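Local coordinates for protein leucine--tRNA ligase (PDB 5AH5) that probably charges tRNA(Leu) with leucine at the expense of ATP, as a class I leucyl-tRNA synthetase, at residues P40-H45 and M75-F80; P83-A88 and Q420-C425; G44-G49 and D104-S109. One frame throughout, in Å; residues are numbered along the deposited sequence.

Contact 1: P40-H45 and M75-F80; sequences PYTSGH and MGWDSF. With LSS (5'-O-(L-leucylsulfamoyl)adenosine), chain I.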
loop_
_atom_site.group_PDB
_atom_site.type_symbol
_atom_site.label_atom_id
_atom_site.label_comp_id
_atom_site.label_asym_id
_atom_site.label_seq_id
_atom_site.Cartn_x
_atom_site.Cartn_y
_atom_site.Cartn_z
ATOM N N PRO B 40 9.856 -0.669 -6.504
ATOM C CA PRO B 40 10.932 -0.767 -5.577
ATOM C C PRO B 40 11.966 0.408 -5.604
ATOM O O PRO B 40 12.200 0.993 -6.648
ATOM C CB PRO B 40 11.641 -2.002 -6.024
ATOM C CG PRO B 40 11.446 -2.046 -7.445
ATOM C CD PRO B 40 10.090 -1.468 -7.685
ATOM N N TYR B 41 12.607 0.678 -4.468
ATOM C CA TYR B 41 13.777 1.598 -4.430
ATOM C C TYR B 41 14.930 0.949 -5.145
ATOM O O TYR B 41 15.239 -0.234 -4.979
ATOM C CB TYR B 41 14.193 1.950 -2.991
ATOM C CG TYR B 41 13.177 2.817 -2.234
ATOM C CD1 TYR B 41 12.818 4.078 -2.723
ATOM C CD2 TYR B 41 12.583 2.385 -1.029
ATOM C CE1 TYR B 41 11.961 4.887 -2.049
ATOM C CE2 TYR B 41 11.677 3.227 -0.342
ATOM C CZ TYR B 41 11.349 4.438 -0.876
ATOM O OH TYR B 41 10.443 5.288 -0.275
ATOM N N THR B 42 15.685 1.743 -5.865
ATOM C CA THR B 42 16.849 1.212 -6.542
ATOM C C THR B 42 18.080 1.254 -5.625
ATOM O O THR B 42 19.121 1.868 -5.974
ATOM C CB THR B 42 17.087 1.999 -7.856
ATOM O OG1 THR B 42 17.170 3.398 -7.536
ATOM C CG2 THR B 42 15.923 1.766 -8.763
ATOM N N SER B 43 18.000 0.518 -4.508
ATOM C CA SER B 43 19.022 0.522 -3.498
ATOM C C SER B 43 19.830 -0.747 -3.464
ATOM O O SER B 43 20.655 -0.927 -2.593
ATOM C CB SER B 43 18.404 0.789 -2.164
ATOM O OG SER B 43 17.391 -0.182 -1.832
ATOM N N GLY B 44 19.629 -1.643 -4.401
ATOM C CA GLY B 44 20.315 -2.945 -4.376
ATOM C C GLY B 44 19.658 -3.929 -5.358
ATOM O O GLY B 44 18.900 -3.548 -6.230
ATOM N N HIS B 45 20.008 -5.165 -5.251
ATOM C CA HIS B 45 19.388 -6.236 -6.032
ATOM C C HIS B 45 17.942 -6.566 -5.591
ATOM O O HIS B 45 17.440 -6.064 -4.587
ATOM C CB HIS B 45 20.241 -7.504 -5.955
ATOM C CG HIS B 45 21.599 -7.371 -6.595
ATOM N ND1 HIS B 45 21.875 -6.484 -7.622
ATOM C CD2 HIS B 45 22.756 -8.039 -6.364
ATOM C CE1 HIS B 45 23.135 -6.611 -7.991
ATOM N NE2 HIS B 45 23.692 -7.551 -7.244
ATOM N N MET B 75 5.678 -1.679 -14.331
ATOM C CA MET B 75 6.743 -1.688 -13.341
ATOM C C MET B 75 7.753 -0.575 -13.726
ATOM O O MET B 75 7.983 -0.227 -14.893
ATOM C CB MET B 75 7.463 -3.063 -13.276
ATOM C CG MET B 75 8.701 -3.130 -12.319
ATOM S SD MET B 75 8.336 -2.602 -10.658
ATOM C CE MET B 75 7.085 -3.858 -10.202
ATOM N N GLY B 76 8.324 -0.006 -12.709
ATOM C CA GLY B 76 9.284 1.069 -12.894
ATOM C C GLY B 76 10.018 1.207 -11.567
ATOM O O GLY B 76 9.927 0.322 -10.697
ATOM N N TRP B 77 10.741 2.296 -11.422
ATOM C CA TRP B 77 11.900 2.347 -10.512
ATOM C C TRP B 77 11.802 3.581 -9.648
ATOM O O TRP B 77 11.774 4.687 -10.167
ATOM C CB TRP B 77 13.157 2.350 -11.369
ATOM C CG TRP B 77 13.093 1.210 -12.367
ATOM C CD1 TRP B 77 12.905 1.319 -13.706
ATOM C CD2 TRP B 77 13.036 -0.203 -12.076
ATOM N NE1 TRP B 77 12.912 0.096 -14.294
ATOM C CE2 TRP B 77 12.960 -0.873 -13.308
ATOM C CE3 TRP B 77 13.073 -0.958 -10.903
ATOM C CZ2 TRP B 77 12.862 -2.263 -13.401
ATOM C CZ3 TRP B 77 13.014 -2.377 -10.993
ATOM C CH2 TRP B 77 12.903 -3.009 -12.230
ATOM N N ASP B 78 11.714 3.386 -8.333
ATOM C CA ASP B 78 11.725 4.487 -7.344
ATOM C C ASP B 78 13.238 4.790 -7.070
ATOM O O ASP B 78 13.842 4.247 -6.169
ATOM C CB ASP B 78 10.950 4.050 -6.118
ATOM C CG ASP B 78 10.354 5.189 -5.317
ATOM O OD1 ASP B 78 10.545 6.359 -5.666
ATOM O OD2 ASP B 78 9.626 4.891 -4.311
ATOM N N SER B 79 13.837 5.695 -7.871
ATOM C CA SER B 79 15.225 5.763 -7.981
ATOM C C SER B 79 15.901 7.039 -7.455
ATOM O O SER B 79 17.089 7.133 -7.593
ATOM C CB SER B 79 15.602 5.420 -9.439
ATOM O OG SER B 79 14.773 6.052 -10.349
ATOM N N PHE B 80 15.164 7.993 -6.875
ATOM C CA PHE B 80 15.708 9.187 -6.277
ATOM C C PHE B 80 15.593 9.142 -4.735
ATOM O O PHE B 80 14.885 8.294 -4.143
ATOM C CB PHE B 80 14.957 10.452 -6.757
ATOM C CG PHE B 80 15.617 11.220 -7.947
ATOM C CD1 PHE B 80 16.994 11.302 -8.131
ATOM C CD2 PHE B 80 14.810 11.956 -8.805
ATOM C CE1 PHE B 80 17.550 12.025 -9.189
ATOM C CE2 PHE B 80 15.362 12.722 -9.823
ATOM C CZ PHE B 80 16.718 12.755 -10.031
HETATM C C1 LSS I . 9.431 0.886 -1.456
HETATM N N1 LSS I . 8.658 -9.059 2.586
HETATM O O1 LSS I . 8.988 0.618 -0.361
HETATM S S1 LSS I . 10.890 -1.101 -1.471
HETATM C C2 LSS I . 7.563 -8.651 1.948
HETATM N N2 LSS I . 10.340 0.152 -2.071
HETATM O O2 LSS I . 6.629 -3.854 1.245
HETATM N N3 LSS I . 7.529 -7.537 1.185
HETATM O O3 LSS I . 5.504 -3.181 -1.182
HETATM C C4 LSS I . 8.663 -6.808 1.059
HETATM N N4 LSS I . 9.818 2.521 -3.305
HETATM O O4 LSS I . 8.397 -4.672 -1.717
HETATM C C5 LSS I . 9.809 -7.137 1.772
HETATM O O5 LSS I . 9.687 -2.141 -1.325
HETATM C C6 LSS I . 9.791 -8.271 2.566
HETATM N N6 LSS I . 10.928 -8.630 3.216
HETATM C C7 LSS I . 6.816 3.320 -3.093
HETATM N N7 LSS I . 10.754 -6.202 1.491
HETATM C C8 LSS I . 10.195 -5.275 0.666
HETATM C C9 LSS I . 7.482 2.073 -2.507
HETATM N N9 LSS I . 8.927 -5.676 0.387
HETATM C CA LSS I . 8.976 2.142 -2.140
HETATM C C10 LSS I . 6.722 4.394 -1.998
HETATM C C11 LSS I . 5.435 2.893 -3.706
HETATM O O1A LSS I . 11.485 -1.071 -0.127
HETATM C C21 LSS I . 7.935 -4.986 -0.414
HETATM C C22 LSS I . 7.532 -3.686 0.189
HETATM C C23 LSS I . 6.926 -2.935 -0.999
HETATM C C24 LSS I . 7.767 -3.478 -2.135
HETATM C C25 LSS I . 8.960 -2.580 -2.468
HETATM O O2A LSS I . 11.794 -1.786 -2.369
HETATM O O HOH W 1 9.349 7.048 -2.697
#

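Contact 2: P83-A88 and Q420-C425; sequences PAENAA and QRYWGC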
loop_
_atom_site.group_PDB
_atom_site.type_symbol
_atom_site.label_atom_id
_atom_site.label_comp_id
_atom_site.label_asym_id
_atom_site.label_seq_id
_atom_site.Cartn_x
_atom_site.Cartn_y
_atom_site.Cartn_z
ATOM N N PRO B 83 17.116 6.402 -0.331
ATOM C CA PRO B 83 17.508 5.021 -0.392
ATOM C C PRO B 83 18.522 4.652 -1.421
ATOM O O PRO B 83 19.511 3.926 -1.119
ATOM C CB PRO B 83 16.164 4.253 -0.566
ATOM C CG PRO B 83 15.161 5.149 0.039
ATOM C CD PRO B 83 15.649 6.550 -0.299
ATOM N N ALA B 84 18.289 5.071 -2.661
ATOM C CA ALA B 84 19.322 4.909 -3.676
ATOM C C ALA B 84 20.612 5.640 -3.245
ATOM O O ALA B 84 21.698 5.118 -3.435
ATOM C CB ALA B 84 18.873 5.499 -5.020
ATOM N N GLU B 85 20.461 6.851 -2.755
ATOM C CA GLU B 85 21.647 7.744 -2.565
ATOM C C GLU B 85 22.599 7.159 -1.473
ATOM O O GLU B 85 23.833 7.049 -1.681
ATOM C CB GLU B 85 21.241 9.184 -2.260
ATOM C CG GLU B 85 22.534 10.083 -2.310
ATOM C CD GLU B 85 22.308 11.529 -2.056
ATOM O OE1 GLU B 85 21.348 11.878 -1.397
ATOM O OE2 GLU B 85 23.123 12.367 -2.545
ATOM N N ASN B 86 22.011 6.753 -0.337
ATOM C CA ASN B 86 22.767 6.098 0.777
ATOM C C ASN B 86 23.346 4.801 0.301
ATOM O O ASN B 86 24.482 4.460 0.615
ATOM C CB ASN B 86 21.863 5.922 2.031
ATOM C CG ASN B 86 21.514 7.250 2.642
ATOM O OD1 ASN B 86 22.238 8.221 2.441
ATOM N ND2 ASN B 86 20.433 7.324 3.352
ATOM N N ALA B 87 22.642 4.048 -0.539
ATOM C CA ALA B 87 23.242 2.768 -0.923
ATOM C C ALA B 87 24.436 3.011 -1.853
ATOM O O ALA B 87 25.479 2.297 -1.825
ATOM C CB ALA B 87 22.235 1.864 -1.565
ATOM N N ALA B 88 24.283 3.968 -2.741
ATOM C CA ALA B 88 25.400 4.336 -3.613
ATOM C C ALA B 88 26.552 4.893 -2.771
ATOM O O ALA B 88 27.631 4.492 -2.991
ATOM C CB ALA B 88 24.983 5.312 -4.687
ATOM N N GLN B 420 18.144 18.759 1.629
ATOM C CA GLN B 420 19.505 19.332 1.367
ATOM C C GLN B 420 20.357 18.218 0.894
ATOM O O GLN B 420 21.380 17.845 1.485
ATOM C CB GLN B 420 20.113 20.062 2.584
ATOM C CG GLN B 420 19.253 21.259 3.098
ATOM C CD GLN B 420 17.849 20.819 3.629
ATOM O OE1 GLN B 420 17.795 19.918 4.426
ATOM N NE2 GLN B 420 16.752 21.427 3.166
ATOM N N ARG B 421 19.970 17.707 -0.253
ATOM C CA ARG B 421 20.596 16.511 -0.821
ATOM C C ARG B 421 20.761 16.666 -2.323
ATOM O O ARG B 421 19.973 17.318 -2.926
ATOM C CB ARG B 421 19.637 15.355 -0.539
ATOM C CG ARG B 421 19.751 14.897 0.885
ATOM C CD ARG B 421 20.794 13.834 0.756
ATOM N NE ARG B 421 21.121 13.402 2.013
ATOM C CZ ARG B 421 21.488 12.160 2.317
ATOM N NH1 ARG B 421 21.672 11.187 1.421
ATOM N NH2 ARG B 421 21.712 11.951 3.566
ATOM N N TYR B 422 21.788 16.037 -2.863
ATOM C CA TYR B 422 22.063 15.976 -4.275
ATOM C C TYR B 422 21.038 15.099 -5.077
ATOM O O TYR B 422 20.505 15.537 -6.116
ATOM C CB TYR B 422 23.453 15.384 -4.491
ATOM C CG TYR B 422 23.835 15.117 -5.934
ATOM C CD1 TYR B 422 24.195 16.154 -6.821
ATOM C CD2 TYR B 422 23.914 13.839 -6.415
ATOM C CE1 TYR B 422 24.565 15.880 -8.145
ATOM C CE2 TYR B 422 24.211 13.573 -7.724
ATOM C CZ TYR B 422 24.579 14.618 -8.590
ATOM O OH TYR B 422 24.918 14.318 -9.897
ATOM N N TRP B 423 20.761 13.885 -4.582
ATOM C CA TRP B 423 20.176 12.856 -5.431
ATOM C C TRP B 423 18.676 12.889 -5.262
ATOM O O TRP B 423 18.081 12.103 -4.481
ATOM C CB TRP B 423 20.822 11.506 -5.172
ATOM C CG TRP B 423 20.369 10.477 -6.136
ATOM C CD1 TRP B 423 19.587 9.365 -5.834
ATOM C CD2 TRP B 423 20.604 10.434 -7.558
ATOM N NE1 TRP B 423 19.367 8.654 -6.970
ATOM C CE2 TRP B 423 19.946 9.294 -8.045
ATOM C CE3 TRP B 423 21.283 11.283 -8.484
ATOM C CZ2 TRP B 423 19.983 8.924 -9.401
ATOM C CZ3 TRP B 423 21.313 10.930 -9.839
ATOM C CH2 TRP B 423 20.641 9.774 -10.295
ATOM N N GLY B 424 18.088 13.887 -5.920
ATOM C CA GLY B 424 16.612 14.034 -6.011
ATOM C C GLY B 424 16.263 15.028 -7.086
ATOM O O GLY B 424 17.149 15.657 -7.743
ATOM N N CYS B 425 14.990 15.241 -7.243
ATOM C CA CYS B 425 14.498 16.105 -8.332
ATOM C C CYS B 425 14.761 17.572 -8.001
ATOM O O CYS B 425 14.262 18.040 -6.979
ATOM C CB CYS B 425 13.004 15.892 -8.491
ATOM S SG CYS B 425 12.318 16.773 -9.890
HETATM O O HOH W 2 23.386 14.462 -0.955
#

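Contact 3: G44-G49 and D104-S109; sequences GHLHIG and DSMKRS. With LSS (5'-O-(L-leucylsulfamoyl)adenosine), chain I.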
loop_
_atom_site.group_PDB
_atom_site.type_symbol
_atom_site.label_atom_id
_atom_site.label_comp_id
_atom_site.label_asym_id
_atom_site.label_seq_id
_atom_site.Cartn_x
_atom_site.Cartn_y
_atom_site.Cartn_z
ATOM N N GLY B 44 19.629 -1.643 -4.401
ATOM C CA GLY B 44 20.315 -2.945 -4.376
ATOM C C GLY B 44 19.658 -3.929 -5.358
ATOM O O GLY B 44 18.900 -3.548 -6.230
ATOM N N HIS B 45 20.008 -5.165 -5.251
ATOM C CA HIS B 45 19.388 -6.236 -6.032
ATOM C C HIS B 45 17.942 -6.566 -5.591
ATOM O O HIS B 45 17.440 -6.064 -4.587
ATOM C CB HIS B 45 20.241 -7.504 -5.955
ATOM C CG HIS B 45 21.599 -7.371 -6.595
ATOM N ND1 HIS B 45 21.875 -6.484 -7.622
ATOM C CD2 HIS B 45 22.756 -8.039 -6.364
ATOM C CE1 HIS B 45 23.135 -6.611 -7.991
ATOM N NE2 HIS B 45 23.692 -7.551 -7.244
ATOM N N LEU B 46 17.242 -7.296 -6.441
ATOM C CA LEU B 46 15.900 -7.776 -6.100
ATOM C C LEU B 46 16.055 -8.736 -4.896
ATOM O O LEU B 46 16.968 -9.557 -4.867
ATOM C CB LEU B 46 15.264 -8.507 -7.251
ATOM C CG LEU B 46 13.744 -8.621 -7.196
ATOM C CD1 LEU B 46 13.076 -7.260 -7.351
ATOM C CD2 LEU B 46 13.229 -9.624 -8.236
ATOM N N HIS B 47 15.278 -8.535 -3.850
ATOM C CA HIS B 47 15.257 -9.497 -2.763
ATOM C C HIS B 47 13.914 -10.270 -2.617
ATOM O O HIS B 47 12.852 -9.868 -3.116
ATOM C CB HIS B 47 15.772 -8.822 -1.482
ATOM C CG HIS B 47 14.811 -7.880 -0.848
ATOM N ND1 HIS B 47 15.175 -7.010 0.158
ATOM C CD2 HIS B 47 13.490 -7.701 -1.036
ATOM C CE1 HIS B 47 14.115 -6.344 0.571
ATOM N NE2 HIS B 47 13.082 -6.724 -0.157
ATOM N N ILE B 48 13.991 -11.400 -1.914
ATOM C CA ILE B 48 12.941 -12.388 -1.882
ATOM C C ILE B 48 11.597 -11.827 -1.502
ATOM O O ILE B 48 10.560 -12.294 -1.975
ATOM C CB ILE B 48 13.313 -13.614 -1.000
ATOM C CG1 ILE B 48 12.453 -14.830 -1.391
ATOM C CG2 ILE B 48 13.230 -13.220 0.464
ATOM C CD1 ILE B 48 12.876 -15.557 -2.682
ATOM N N GLY B 49 11.586 -10.801 -0.699
ATOM C CA GLY B 49 10.387 -10.099 -0.348
ATOM C C GLY B 49 9.681 -9.474 -1.513
ATOM O O GLY B 49 8.432 -9.530 -1.606
ATOM N N ASP B 104 18.936 -2.335 -13.823
ATOM C CA ASP B 104 19.293 -3.365 -14.774
ATOM C C ASP B 104 19.255 -4.765 -14.072
ATOM O O ASP B 104 18.720 -5.718 -14.620
ATOM C CB ASP B 104 20.678 -3.152 -15.301
ATOM C CG ASP B 104 20.816 -1.910 -16.283
ATOM O OD1 ASP B 104 19.802 -1.285 -16.697
ATOM O OD2 ASP B 104 21.996 -1.567 -16.613
ATOM N N SER B 105 19.846 -4.867 -12.891
ATOM C CA SER B 105 19.821 -6.130 -12.088
ATOM C C SER B 105 18.357 -6.516 -11.716
ATOM O O SER B 105 17.981 -7.632 -11.873
ATOM C CB SER B 105 20.641 -5.939 -10.826
ATOM O OG SER B 105 20.584 -7.040 -9.983
ATOM N N MET B 106 17.557 -5.572 -11.234
ATOM C CA MET B 106 16.193 -5.872 -10.792
ATOM C C MET B 106 15.312 -6.260 -11.961
ATOM O O MET B 106 14.545 -7.209 -11.864
ATOM C CB MET B 106 15.556 -4.746 -10.008
ATOM C CG MET B 106 16.053 -4.686 -8.563
ATOM S SD MET B 106 15.230 -3.490 -7.539
ATOM C CE MET B 106 15.510 -2.037 -8.431
ATOM N N LYS B 107 15.451 -5.548 -13.078
ATOM C CA LYS B 107 14.698 -5.844 -14.264
ATOM C C LYS B 107 15.040 -7.217 -14.829
ATOM O O LYS B 107 14.101 -8.032 -15.176
ATOM C CB LYS B 107 14.869 -4.726 -15.312
ATOM C CG LYS B 107 14.039 -4.930 -16.584
ATOM C CD LYS B 107 14.003 -3.657 -17.444
ATOM C CE LYS B 107 13.509 -4.000 -18.848
ATOM N NZ LYS B 107 13.225 -2.750 -19.589
ATOM N N ARG B 108 16.316 -7.536 -14.834
ATOM C CA ARG B 108 16.713 -8.868 -15.236
ATOM C C ARG B 108 16.103 -9.980 -14.289
ATOM O O ARG B 108 15.703 -11.017 -14.764
ATOM C CB ARG B 108 18.210 -9.065 -15.263
ATOM C CG ARG B 108 18.948 -8.462 -16.453
ATOM C CD ARG B 108 20.445 -8.796 -16.457
ATOM N NE ARG B 108 21.169 -7.612 -16.965
ATOM C CZ ARG B 108 21.877 -6.724 -16.247
ATOM N NH1 ARG B 108 22.097 -6.856 -14.931
ATOM N NH2 ARG B 108 22.428 -5.700 -16.890
ATOM N N SER B 109 16.150 -9.772 -12.994
ATOM C CA SER B 109 15.664 -10.763 -12.025
ATOM C C SER B 109 14.139 -11.008 -12.262
ATOM O O SER B 109 13.681 -12.174 -12.340
ATOM C CB SER B 109 15.922 -10.229 -10.641
ATOM O OG SER B 109 17.285 -10.362 -10.374
HETATM C C1 LSS I . 9.431 0.886 -1.456
HETATM N N1 LSS I . 8.658 -9.059 2.586
HETATM O O1 LSS I . 8.988 0.618 -0.361
HETATM S S1 LSS I . 10.890 -1.101 -1.471
HETATM C C2 LSS I . 7.563 -8.651 1.948
HETATM N N2 LSS I . 10.340 0.152 -2.071
HETATM O O2 LSS I . 6.629 -3.854 1.245
HETATM N N3 LSS I . 7.529 -7.537 1.185
HETATM O O3 LSS I . 5.504 -3.181 -1.182
HETATM C C4 LSS I . 8.663 -6.808 1.059
HETATM N N4 LSS I . 9.818 2.521 -3.305
HETATM O O4 LSS I . 8.397 -4.672 -1.717
HETATM C C5 LSS I . 9.809 -7.137 1.772
HETATM O O5 LSS I . 9.687 -2.141 -1.325
HETATM C C6 LSS I . 9.791 -8.271 2.566
HETATM N N6 LSS I . 10.928 -8.630 3.216
HETATM C C7 LSS I . 6.816 3.320 -3.093
HETATM N N7 LSS I . 10.754 -6.202 1.491
HETATM C C8 LSS I . 10.195 -5.275 0.666
HETATM C C9 LSS I . 7.482 2.073 -2.507
HETATM N N9 LSS I . 8.927 -5.676 0.387
HETATM C CA LSS I . 8.976 2.142 -2.140
HETATM C C10 LSS I . 6.722 4.394 -1.998
HETATM C C11 LSS I . 5.435 2.893 -3.706
HETATM O O1A LSS I . 11.485 -1.071 -0.127
HETATM C C21 LSS I . 7.935 -4.986 -0.414
HETATM C C22 LSS I . 7.532 -3.686 0.189
HETATM C C23 LSS I . 6.926 -2.935 -0.999
HETATM C C24 LSS I . 7.767 -3.478 -2.135
HETATM C C25 LSS I . 8.960 -2.580 -2.468
HETATM O O2A LSS I . 11.794 -1.786 -2.369
HETATM O O HOH W 3 18.429 -8.212 -8.783
#

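Contact 1: P40-H45 and M75-F80
Tyr41 and Asp78 carry this contact, and together they bind the amino group of the leucyl part of the bound leucyl-sulfamoyl adenosine (LSS). Asp78 has CG anti to its backbone N (chi1 -154°), which places CG beside Tyr41, 3.7 Å from its CE1. The carboxylate runs alongside the Tyr41 ring and points the same way, the two planes 22° apart. OD2 of Asp78 takes a hydrogen bond from N4 of LSS at 2.6 Å. The same N4 stands 3.2 Å above the plane of the Tyr41 ring, over its centre, and the alpha carbon of the ligand covers the same ring. This setting would suit a protonated amine. A water donates to OD2 of Asp78 at 2.7 Å and also bonds OH of Tyr41, so one water links the carboxylate and the hydroxyl.

The backbones form a single bridge. Asp78 N donates to Pro40 O at 3.0 Å, and Thr42 N to Asp78 O at 3.1 Å. Beyond it, CD of Pro40 packs on SD of Met75 at 3.6 Å, while CG of Pro40 meets CZ3 of Trp77. In Thr42, chi1 of 55° puts OG1 between the backbone N and the carbonyl carbon. CG2 is left anti to the carbonyl carbon, on CB of Trp77. OG1 of Thr42 lies against CA and CB of Ser79 and is buried without a polar partner.

The two loops follow parallel strands 32-37 and 70-72 and lead into helices 48-66 and 82-91. Helix 95-112 packs on Thr42 and Trp77, and helix 489-492 on Tyr41 and Asp78.

Contact 2: P83-A88 and Q420-C425
Arg421 reaches helix 82-91 through one nitrogen, NH1, which grips two side chains. It forms a salt bridge with OE1 of Glu85 at 2.9 Å, with a nearly straight N-H...O angle of 175°. It also donates to OD1 of Asn86 at 3.2 Å. Both acceptors sit at the guanidinium edge, in its plane. The acceptor groups are turned otherwise. NH1 meets OE1 from above the Glu85 carboxylate, whose plane is 65° from the guanidinium, and the Asn86 amide is also steeply inclined to it. Arg421 NH2 has a further salt bridge to Glu160, which also accepts from ND2 of Asn86, so Glu160 ties the two side chains together from outside.

The other carboxylate oxygen, OE2 of Glu85, accepts from a water at 2.6 Å. That water takes the N-H of Tyr422 at 2.9 Å, linking the helix to the loop backbone.

Packing accompanies these bonds. Glu85 has CG anti to its backbone N (chi1 -171°) and an extended chain beyond. CB, CG and CD all run past CB of Trp423, the nearest being CD at 3.5 Å. CB of Ala84 approaches the pyrrole part of Trp423, 3.7 Å from NE1. That NE1 is bonded to Ser79 O, and the indole meets Phe80 edge-to-face.

Residues 420-425 link strands 415-419 and 425-432 of an antiparallel sheet, and Trp423 centres an inverse gamma turn. The contact thus joins this loop to helix 82-91, whose Ala84 side chain is about 10 Å from LSS. The two parts lie more than 330 residues apart, both in class I synthetase family regions.

Contact 3: G44-G49 and D104-S109
A loop packs here against the side of a helix, partly buried and water-mediated, where His45 and Leu46 of the HIGH region meet Ser105, Met106 and Ser109 of helix 95-112. The loop leads into helix 48-66, with His47 at its N-cap position. One water knits the two segments. It accepts from Leu46 N at 2.8 Å and is hydrogen-bonded to OG of Ser105 at 2.7 Å and to OG of Ser109 at 2.9 Å. The two serines, one helical turn apart, thus serve a backbone N-H that the helix does not reach directly. Ser105 has OG anti to its backbone N (chi1 176°). This oxygen also lies 2.7 Å from ND1 of His45, oblique to the imidazole.

Apolar contacts flank the water. Leu46 holds CG anti to its backbone N (chi1 -160°). Its CD2 rests on CB of Ser109 at 3.7 Å, and its CB lies 4.1 Å from CG of Met106. The same Met106 CG comes to 3.6 Å from Leu46 N and also lies near Gly44 O. Met106 is bent at its last torsion, and the chain also touches Thr42 and Trp77.

On the ligand side, His47 is modelled in two conformers, so its contacts are tentative. In one of them NE2 of His47 lies 2.9 Å from N7 of the LSS adenine, and the imidazole of His47 stacks on that of His50. CA of Gly49 lies against C6 of the adenine, so the backbone comes right up to the base. Residues 47-50 read His-Ile-Gly-His, the class I synthetase signature, and they lie at the adenine end of the active site.

Overall arrangement
Contacts 1 and 3 start from the same active-site loop after strand 32-37, beside the parallel sheet, and share Gly44 and His45. Their centres are 9 Å apart, and both touch LSS, contact 1 at its leucyl-sulfamoyl part and contact 3 at its adenine. CE of Met106 packs on Trp77 and Thr42 between them. The centre of contact 2 is about 12 Å from that of contact 1, where Ser79 touches Trp423, and about 19 Å from that of contact 3. Helices 82-91 and 95-112, used by contacts 2 and 3, are consecutive. Contact 1 precedes contact 2 along the chain. Contact 2 joins helix 82-91 to the 420-425 loop, across 331 residues that take in the editing domain.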